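Local structure of type II secretion system protein H (Vibrio cholerae, 4DQ9) at residues G134-Q146 / T150-G157. The protein is a minor pseudopilin of the type II secretion system, part of the pseudopilus tip complex critical for recognising and binding secretion substrates such as proteases and toxins. Residues are numbered along the deposited sequence; the frame is centred on the assembly and turned at random.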
loop_
_atom_site.group_PDB
_atom_site.type_symbol
_atom_site.label_atom_id
_atom_site.label_comp_id
_atom_site.label_asym_id
_atom_site.label_seq_id
_atom_site.Cartn_x
_atom_site.Cartn_y
_atom_site.Cartn_z
ATOM N N GLY A 134 5.695 27.166 15.947
ATOM C CA GLY A 134 6.568 28.400 15.896
ATOM C C GLY A 134 7.993 28.015 15.546
ATOM O O GLY A 134 8.816 28.851 15.135
ATOM N N GLN A 135 8.295 26.744 15.632
ATOM C CA GLN A 135 9.646 26.227 15.362
ATOM C C GLN A 135 9.667 25.426 14.018
ATOM O O GLN A 135 8.628 24.994 13.497
ATOM C CB GLN A 135 10.051 25.341 16.487
ATOM C CG GLN A 135 10.334 26.158 17.743
ATOM C CD GLN A 135 10.686 25.342 18.961
ATOM O OE1 GLN A 135 11.381 24.356 18.849
ATOM N NE2 GLN A 135 10.169 25.735 20.141
ATOM N N GLU A 136 10.878 25.251 13.524
ATOM C CA GLU A 136 11.172 24.476 12.338
ATOM C C GLU A 136 11.350 23.006 12.764
ATOM O O GLU A 136 11.807 22.701 13.858
ATOM C CB GLU A 136 12.463 25.032 11.703
ATOM C CG GLU A 136 12.373 26.478 11.199
ATOM C CD GLU A 136 11.428 26.647 10.007
ATOM O OE1 GLU A 136 10.957 25.641 9.437
ATOM O OE2 GLU A 136 11.084 27.767 9.628
ATOM N N PRO A 137 11.186 22.087 11.803
ATOM C CA PRO A 137 11.289 20.668 12.101
ATOM C C PRO A 137 12.692 20.070 12.326
ATOM O O PRO A 137 12.821 18.985 12.916
ATOM C CB PRO A 137 10.681 20.025 10.862
ATOM C CG PRO A 137 11.013 20.991 9.746
ATOM C CD PRO A 137 10.790 22.360 10.405
ATOM N N ASP A 138 13.746 20.810 11.958
ATOM C CA ASP A 138 15.089 20.322 12.020
ATOM C C ASP A 138 15.597 20.253 13.472
ATOM O O ASP A 138 15.252 21.070 14.299
ATOM C CB ASP A 138 15.984 21.264 11.172
ATOM C CG ASP A 138 15.362 21.551 9.789
ATOM O OD1 ASP A 138 15.671 20.677 8.905
ATOM O OD2 ASP A 138 14.509 22.545 9.692
ATOM N N GLU A 139 16.346 19.212 13.762
ATOM C CA GLU A 139 17.022 19.043 15.028
ATOM C C GLU A 139 16.038 19.065 16.173
ATOM O O GLU A 139 16.244 19.732 17.186
ATOM C CB GLU A 139 18.013 20.196 15.179
ATOM C CG GLU A 139 19.257 20.105 14.310
ATOM C CD GLU A 139 20.400 20.787 15.062
ATOM O OE1 GLU A 139 20.348 22.041 15.304
ATOM O OE2 GLU A 139 21.311 20.045 15.482
ATOM N N GLN A 140 14.916 18.351 16.032
ATOM C CA GLN A 140 13.840 18.300 17.077
ATOM C C GLN A 140 13.758 16.892 17.636
ATOM O O GLN A 140 14.492 16.000 17.176
ATOM C CB GLN A 140 12.485 18.723 16.435
ATOM C CG GLN A 140 12.410 20.168 15.993
ATOM C CD GLN A 140 12.386 21.198 17.114
ATOM O OE1 GLN A 140 12.344 20.868 18.277
ATOM N NE2 GLN A 140 12.303 22.469 16.751
ATOM N N TRP A 141 12.888 16.651 18.621
ATOM C CA TRP A 141 12.640 15.259 19.039
ATOM C C TRP A 141 12.170 14.589 17.749
ATOM O O TRP A 141 11.305 15.088 17.032
ATOM C CB TRP A 141 11.541 15.225 20.109
ATOM C CG TRP A 141 12.086 15.529 21.451
ATOM C CD1 TRP A 141 11.978 16.681 22.180
ATOM C CD2 TRP A 141 12.808 14.611 22.262
ATOM N NE1 TRP A 141 12.634 16.534 23.376
ATOM C CE2 TRP A 141 13.179 15.272 23.431
ATOM C CE3 TRP A 141 13.234 13.276 22.059
ATOM C CZ2 TRP A 141 13.937 14.641 24.402
ATOM C CZ3 TRP A 141 13.991 12.675 22.973
ATOM C CH2 TRP A 141 14.350 13.345 24.154
ATOM N N ARG A 142 12.717 13.418 17.517
ATOM C CA ARG A 142 12.486 12.719 16.245
ATOM C C ARG A 142 12.659 11.230 16.420
ATOM O O ARG A 142 13.333 10.747 17.320
ATOM C CB ARG A 142 13.375 13.251 15.141
ATOM C CG ARG A 142 14.758 13.110 15.314
ATOM C CD ARG A 142 15.555 14.077 14.370
ATOM N NE ARG A 142 16.998 13.870 14.572
ATOM C CZ ARG A 142 17.724 14.413 15.556
ATOM N NH1 ARG A 142 17.198 15.242 16.426
ATOM N NH2 ARG A 142 19.043 14.165 15.646
ATOM N N VAL A 143 11.939 10.518 15.567
ATOM C CA VAL A 143 12.112 9.104 15.448
ATOM C C VAL A 143 12.536 8.837 14.008
ATOM O O VAL A 143 11.917 9.396 13.079
ATOM C CB VAL A 143 10.809 8.370 15.739
ATOM C CG1 VAL A 143 11.011 6.906 15.448
ATOM C CG2 VAL A 143 10.423 8.526 17.236
ATOM N N THR A 144 13.560 8.008 13.810
ATOM C CA THR A 144 14.082 7.724 12.493
ATOM C C THR A 144 14.158 6.220 12.300
ATOM O O THR A 144 14.579 5.493 13.222
ATOM C CB THR A 144 15.482 8.266 12.275
ATOM O OG1 THR A 144 16.374 7.610 13.205
ATOM C CG2 THR A 144 15.536 9.707 12.518
ATOM N N ALA A 145 13.893 5.766 11.092
ATOM C CA ALA A 145 14.239 4.407 10.703
ATOM C C ALA A 145 15.261 4.442 9.612
ATOM O O ALA A 145 15.110 5.165 8.711
ATOM C CB ALA A 145 13.004 3.665 10.175
ATOM N N GLN A 146 15.929 3.290 9.531
ATOM C CA GLN A 146 16.435 2.811 8.249
ATOM C C GLN A 146 15.804 1.434 7.740
ATOM O O GLN A 146 15.007 0.788 8.434
ATOM C CB GLN A 146 17.947 2.915 8.188
ATOM C CG GLN A 146 18.514 4.016 7.188
ATOM C CD GLN A 146 18.798 3.480 5.733
ATOM O OE1 GLN A 146 18.009 2.708 5.149
ATOM N NE2 GLN A 146 19.936 3.904 5.160
ATOM N N THR A 150 16.134 -0.862 11.871
ATOM C CA THR A 150 16.789 -0.169 12.987
ATOM C C THR A 150 16.234 1.231 13.139
ATOM O O THR A 150 16.067 1.973 12.224
ATOM C CB THR A 150 18.312 -0.057 12.841
ATOM O OG1 THR A 150 18.881 -1.370 12.986
ATOM C CG2 THR A 150 18.879 0.838 13.968
ATOM N N LEU A 151 15.986 1.564 14.363
ATOM C CA LEU A 151 14.995 2.573 14.681
ATOM C C LEU A 151 15.613 3.329 15.827
ATOM O O LEU A 151 16.169 2.649 16.722
ATOM C CB LEU A 151 13.710 1.893 15.144
ATOM C CG LEU A 151 12.696 1.348 14.086
ATOM C CD1 LEU A 151 13.180 1.388 12.587
ATOM C CD2 LEU A 151 12.199 -0.005 14.486
ATOM N N ARG A 152 15.503 4.647 15.847
ATOM C CA ARG A 152 16.181 5.497 16.862
ATOM C C ARG A 152 15.224 6.576 17.323
ATOM O O ARG A 152 14.479 7.116 16.510
ATOM C CB ARG A 152 17.386 6.221 16.263
ATOM C CG ARG A 152 18.607 5.421 16.039
ATOM C CD ARG A 152 19.591 5.629 17.178
ATOM N NE ARG A 152 20.585 6.664 16.955
ATOM C CZ ARG A 152 21.517 6.966 17.848
ATOM N NH1 ARG A 152 21.534 6.301 18.997
ATOM N NH2 ARG A 152 22.424 7.909 17.609
ATOM N N LEU A 153 15.283 6.927 18.591
ATOM C CA LEU A 153 14.616 8.078 19.141
ATOM C C LEU A 153 15.746 9.094 19.419
ATOM O O LEU A 153 16.718 8.741 20.103
ATOM C CB LEU A 153 13.987 7.714 20.447
ATOM C CG LEU A 153 13.388 8.888 21.221
ATOM C CD1 LEU A 153 12.215 9.573 20.560
ATOM C CD2 LEU A 153 12.978 8.236 22.482
ATOM N N LEU A 154 15.638 10.266 18.833
ATOM C CA LEU A 154 16.729 11.282 18.964
ATOM C C LEU A 154 16.154 12.547 19.597
ATOM O O LEU A 154 15.106 13.067 19.229
ATOM C CB LEU A 154 17.380 11.607 17.640
ATOM C CG LEU A 154 17.950 10.423 16.867
ATOM C CD1 LEU A 154 17.843 10.623 15.386
ATOM C CD2 LEU A 154 19.360 10.183 17.184
ATOM N N ALA A 155 16.925 13.040 20.587
ATOM C CA ALA A 155 16.708 14.349 21.158
ATOM C C ALA A 155 17.068 15.536 20.276
ATOM O O ALA A 155 17.740 15.411 19.294
ATOM C CB ALA A 155 17.544 14.422 22.500
ATOM N N PRO A 156 16.551 16.704 20.609
ATOM C CA PRO A 156 16.822 17.902 19.822
ATOM C C PRO A 156 18.329 18.072 19.763
ATOM O O PRO A 156 19.061 17.674 20.697
ATOM C CB PRO A 156 16.168 19.006 20.612
ATOM C CG PRO A 156 15.086 18.334 21.326
ATOM C CD PRO A 156 15.456 16.923 21.549
ATOM N N GLY A 157 18.812 18.454 18.612
ATOM C CA GLY A 157 20.282 18.533 18.471
ATOM C C GLY A 157 20.743 17.285 17.751
ATOM O O GLY A 157 20.081 16.854 16.803
#
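Arg142 and Leu154 pair through both backbone bonds, and Arg142 N reaches Leu154 O at 3.0 Å. Thr144 and Arg152 repeat this two residues on. Gln146 N then donates to Thr150 O at the turn. These bonds zip strands 141-145 and 151-154 into an antiparallel hairpin, with strand 151-154 at the edge of its sheet. The other edge of strand 141-145 bonds to strand 126-132, through Trp141, Val143 and Ala145.

Past the ladder, the Arg142 side chain adds bonds, and one more backbone bond follows. CG of Arg142 sits between its backbone N and carbonyl carbon (chi1 62°), and the extended chain carries the guanidinium across Leu154. Leu154 CB lies 3.5 Å above the plane of the Arg142 guanidinium, over its centre. Arg142 NH1 donates to Gln140 O, in the guanidinium plane, and to Ala155 O at 2.9 Å from NH1. Gly157 O receives two weak bonds, from NH1 and NH2 of Arg142. Gly157 N donates to Glu139 O at 3.2 Å, from well above the carbonyl plane.

Trp141 offers one indole face to Ala155 and Pro156. Pro156 CD sits 3.3 Å from the centroid of the five-membered ring, and Ala155 CA lies over the six-membered ring; both are CH-pi contacts. Gln140 NE2 donates to Gln135 OE1 and Glu136 O, so both bonds stay within the loop before the strand.

One arginine thus serves carbonyls of both segments. Together with the Gly157 N bond and the Trp141 packing, this probably helps keep residues 155-157 against the neighbouring segment.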